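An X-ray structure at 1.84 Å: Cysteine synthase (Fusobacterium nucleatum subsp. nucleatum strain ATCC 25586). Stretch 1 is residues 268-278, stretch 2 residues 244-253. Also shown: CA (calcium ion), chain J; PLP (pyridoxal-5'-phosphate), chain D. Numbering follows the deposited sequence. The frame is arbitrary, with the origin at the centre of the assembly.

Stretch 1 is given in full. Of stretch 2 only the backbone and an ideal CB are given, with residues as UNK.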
# COMPACT_ATOMS: atom_id res chain seq x y z
N GLY A 268 9.60 -3.12 -3.91
CA GLY A 268 10.76 -2.28 -3.70
C GLY A 268 12.00 -2.78 -4.44
O GLY A 268 11.97 -3.79 -5.15
N ILE A 269 13.11 -2.10 -4.20
CA ILE A 269 14.37 -2.41 -4.87
C ILE A 269 14.83 -3.78 -4.48
O ILE A 269 15.31 -4.56 -5.32
CB ILE A 269 15.46 -1.36 -4.57
CG1 ILE A 269 15.00 0.08 -4.90
CG2 ILE A 269 16.73 -1.67 -5.39
CD1 ILE A 269 15.76 1.19 -4.16
N SER A 270 14.71 -4.11 -3.20
CA SER A 270 15.09 -5.45 -2.73
C SER A 270 14.24 -6.56 -3.34
O SER A 270 14.71 -7.70 -3.45
CB SER A 270 15.12 -5.54 -1.19
OG SER A 270 13.83 -5.65 -0.63
N THR A 271 12.99 -6.27 -3.69
CA THR A 271 12.16 -7.24 -4.38
C THR A 271 12.72 -7.50 -5.79
O THR A 271 12.76 -8.65 -6.22
CB THR A 271 10.68 -6.79 -4.50
OG1 THR A 271 10.12 -6.68 -3.18
CG2 THR A 271 9.88 -7.74 -5.35
N GLY A 272 13.16 -6.44 -6.46
CA GLY A 272 13.84 -6.59 -7.75
C GLY A 272 15.09 -7.44 -7.62
O GLY A 272 15.33 -8.33 -8.43
N ALA A 273 15.87 -7.18 -6.58
CA ALA A 273 17.11 -7.94 -6.32
C ALA A 273 16.85 -9.41 -6.07
O ALA A 273 17.50 -10.29 -6.69
CB ALA A 273 17.86 -7.30 -5.16
N THR A 274 15.89 -9.70 -5.18
CA THR A 274 15.56 -11.06 -4.78
C THR A 274 14.92 -11.84 -5.92
O THR A 274 15.27 -13.02 -6.17
CB THR A 274 14.64 -11.05 -3.53
OG1 THR A 274 15.27 -10.28 -2.51
CG2 THR A 274 14.34 -12.45 -3.03
N PHE A 275 14.06 -11.16 -6.67
CA PHE A 275 13.41 -11.76 -7.80
C PHE A 275 14.43 -12.04 -8.91
O PHE A 275 14.39 -13.07 -9.54
CB PHE A 275 12.28 -10.88 -8.35
CG PHE A 275 11.45 -11.57 -9.37
CD1 PHE A 275 10.48 -12.48 -8.98
CD2 PHE A 275 11.67 -11.37 -10.72
CE1 PHE A 275 9.73 -13.14 -9.92
CE2 PHE A 275 10.92 -12.04 -11.68
CZ PHE A 275 9.95 -12.92 -11.27
N LYS A 276 15.37 -11.13 -9.12
CA LYS A 276 16.40 -11.34 -10.14
C LYS A 276 17.27 -12.55 -9.77
O LYS A 276 17.57 -13.40 -10.62
CB LYS A 276 17.24 -10.07 -10.31
CG LYS A 276 18.53 -10.24 -11.08
CD LYS A 276 18.32 -10.68 -12.51
CE LYS A 276 19.68 -10.71 -13.21
NZ LYS A 276 19.66 -11.70 -14.33
N ALA A 277 17.64 -12.65 -8.50
CA ALA A 277 18.41 -13.79 -8.01
C ALA A 277 17.62 -15.07 -8.19
O ALA A 277 18.18 -16.14 -8.53
CB ALA A 277 18.78 -13.59 -6.55
N ALA A 278 16.30 -15.00 -7.99
CA ALA A 278 15.43 -16.17 -8.18
C ALA A 278 15.34 -16.58 -9.62
O ALA A 278 15.27 -17.78 -9.91
CB ALA A 278 14.03 -15.92 -7.63
N UNK A 244 24.76 -18.74 -1.13
CA UNK A 244 24.51 -17.29 -1.01
C UNK A 244 24.32 -16.76 -2.42
O UNK A 244 25.18 -16.93 -3.28
CB UNK A 244 25.65 -16.56 -0.29
N UNK A 245 23.19 -16.11 -2.68
CA UNK A 245 22.92 -15.51 -3.97
C UNK A 245 23.16 -14.01 -3.85
O UNK A 245 23.11 -13.45 -2.75
CB UNK A 245 21.50 -15.81 -4.44
N UNK A 246 23.46 -13.39 -4.99
CA UNK A 246 23.70 -11.98 -5.05
C UNK A 246 22.96 -11.30 -6.18
O UNK A 246 22.50 -11.96 -7.12
CB UNK A 246 25.20 -11.72 -5.18
N UNK A 247 22.88 -9.97 -6.11
CA UNK A 247 22.35 -9.16 -7.19
C UNK A 247 23.06 -7.81 -7.25
O UNK A 247 23.27 -7.16 -6.23
CB UNK A 247 20.84 -8.96 -7.02
N UNK A 248 23.45 -7.41 -8.45
CA UNK A 248 24.00 -6.08 -8.70
C UNK A 248 22.91 -5.00 -8.63
O UNK A 248 21.74 -5.26 -8.88
CB UNK A 248 24.69 -6.04 -10.07
N UNK A 249 23.32 -3.80 -8.29
CA UNK A 249 22.39 -2.67 -8.17
C UNK A 249 21.57 -2.48 -9.45
O UNK A 249 20.35 -2.37 -9.38
CB UNK A 249 23.16 -1.39 -7.85
N UNK A 250 22.23 -2.43 -10.61
CA UNK A 250 21.52 -2.14 -11.86
C UNK A 250 20.49 -3.20 -12.19
O UNK A 250 19.37 -2.88 -12.59
CB UNK A 250 22.51 -2.01 -13.02
N UNK A 251 20.83 -4.46 -11.99
CA UNK A 251 19.91 -5.57 -12.25
C UNK A 251 18.69 -5.54 -11.31
O UNK A 251 17.57 -5.85 -11.74
CB UNK A 251 20.65 -6.90 -12.10
N UNK A 252 18.90 -5.13 -10.06
CA UNK A 252 17.80 -5.00 -9.10
C UNK A 252 16.78 -3.95 -9.57
O UNK A 252 15.58 -4.20 -9.53
CB UNK A 252 18.34 -4.63 -7.72
N UNK A 253 17.26 -2.78 -9.99
CA UNK A 253 16.40 -1.73 -10.51
C UNK A 253 15.70 -2.20 -11.78
O UNK A 253 14.49 -1.99 -11.96
CB UNK A 253 17.21 -0.46 -10.78
CA CA J . 25.53 -5.06 -13.95
N1 PLP D . 14.19 -5.41 1.95
C2 PLP D . 13.80 -4.29 2.56
C2A PLP D . 13.01 -3.23 1.78
C3 PLP D . 14.07 -4.07 3.92
O3 PLP D . 13.65 -2.93 4.53
C4 PLP D . 14.78 -5.03 4.65
C4A PLP D . 15.10 -4.83 6.12
C5 PLP D . 15.17 -6.19 3.98
C6 PLP D . 14.85 -6.35 2.63
C5A PLP D . 15.92 -7.31 4.66
O4P PLP D . 15.04 -8.03 5.59
P PLP D . 15.58 -8.76 6.93
O1P PLP D . 14.54 -9.57 7.48
O2P PLP D . 16.04 -7.67 7.77
O3P PLP D . 16.77 -9.52 6.46

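Position 244 is extended, and nothing of stretch 1 lies within 5.5 Å of its CB. Stretch 1 sets no limit here. The residue is Ile 244.

Position 245 begins the strand, and its CB points toward the helix, 4.1 Å from Ala 277 CB. A methyl group is all the helix offers, so an apolar side chain would suit, and several would do. The residue is Leu 245, with chi1 m and chi2 t. Its CB packs on the Ala 277 methyl.

Position 246 points away, in the alternation usual for a strand. Many side chains would fit. It is Val 246, whose backbone O lies 4.1 Å from Ala 277 CB.

Position 247 points toward the helix again. Its ideal CB is 3.6 Å from Ala 273 O and 4.8 Å from Lys 276 CG. The space is tight, so alanine, serine or cysteine would suit. Cys 247 is found, with chi1 t. Its SG rests 3.6 Å from Ala 273 CA and 3.7 Å from Lys 276 CG.

Position 248 is the N-cap of the next helix and points away. Serine, threonine, aspartate or asparagine would be common caps; the residue is Glu 248.

Position 249 opens the helix and points away. Acidic residues are favoured in a first turn, and this is Asp 249.

Position 250 is out of reach of stretch 1, but the calcium ion is nearby. A carboxylate would suit. Asp 250 binds the ion with OD1 and OD2, both at 2.6 Å.

Position 251 points toward stretch 1, its ideal CB 4.1 Å from Lys 276 CE. The lysine's aliphatic part and its charge suit an acidic or polar side chain. Asp 251 makes no direct salt bridge. Water 1 links the two weakly, its O 3.3 Å from Asp 251 OD2 and 3.4 Å from Lys 276 NZ.

Position 252 has its ideal CB sideways, 3.7 Å from Ala 273 CB and 3.9 Å from Ile 269 O. Little room remains, so alanine or another small residue is expected. It is Ala 252. The Ala 252 CB packs on Ala 273 CB at 3.7 Å and Ile 269 CG2 at 4.1 Å. Ala 252 O meets Gly 272 CA at 3.5 Å in a CA-H...O contact; a CB on Gly 272 would clash with that oxygen.

Position 253 points away, yet Ile 269 offers an apolar surface that a long side chain could reach. A large apolar or aromatic residue would suit. Phe 253 turns its ring back: Ile 269 CG2 lies over one face, and Ile 269 CD1 is 3.7 Å from Phe 253 CZ.

Stretch 2 244-253: ILVCEDDDAF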
# COMPACT_ATOMS: atom_id res chain seq x y z
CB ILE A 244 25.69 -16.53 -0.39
CG1 ILE A 244 26.21 -17.18 0.91
CG2 ILE A 244 25.32 -15.06 -0.21
CD1 ILE A 244 25.22 -17.28 2.05
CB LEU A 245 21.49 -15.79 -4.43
CG LEU A 245 21.06 -17.26 -4.39
CD1 LEU A 245 19.61 -17.40 -4.82
CD2 LEU A 245 21.98 -18.12 -5.25
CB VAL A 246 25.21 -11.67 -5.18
CG1 VAL A 246 25.98 -12.33 -4.06
CG2 VAL A 246 25.73 -12.09 -6.57
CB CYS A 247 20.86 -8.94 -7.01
SG CYS A 247 20.06 -8.17 -8.43
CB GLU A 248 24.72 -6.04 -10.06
CG GLU A 248 25.90 -7.02 -10.19
CD GLU A 248 27.21 -6.51 -9.58
OE1 GLU A 248 27.25 -5.39 -9.02
OE2 GLU A 248 28.22 -7.23 -9.68
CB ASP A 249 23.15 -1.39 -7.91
CG ASP A 249 23.82 -1.33 -6.54
OD1 ASP A 249 23.47 -2.16 -5.63
OD2 ASP A 249 24.67 -0.45 -6.36
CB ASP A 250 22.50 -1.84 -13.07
CG ASP A 250 23.54 -2.97 -13.36
OD1 ASP A 250 23.61 -3.99 -12.61
OD2 ASP A 250 24.30 -2.84 -14.35
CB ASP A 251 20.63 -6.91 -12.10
CG ASP A 251 21.70 -7.13 -13.15
OD1 ASP A 251 21.61 -6.52 -14.24
OD2 ASP A 251 22.65 -7.91 -12.87
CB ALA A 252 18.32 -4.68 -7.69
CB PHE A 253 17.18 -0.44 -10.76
CG PHE A 253 17.41 0.37 -9.51
CD1 PHE A 253 16.40 1.17 -9.00
CD2 PHE A 253 18.60 0.30 -8.82
CE1 PHE A 253 16.58 1.90 -7.83
CE2 PHE A 253 18.79 1.03 -7.66
CZ PHE A 253 17.80 1.83 -7.17
O HOH W 1 22.54 -10.14 -15.30
O HOH W 2 23.61 -5.62 -15.86
O HOH W 3 25.00 -7.30 -13.73
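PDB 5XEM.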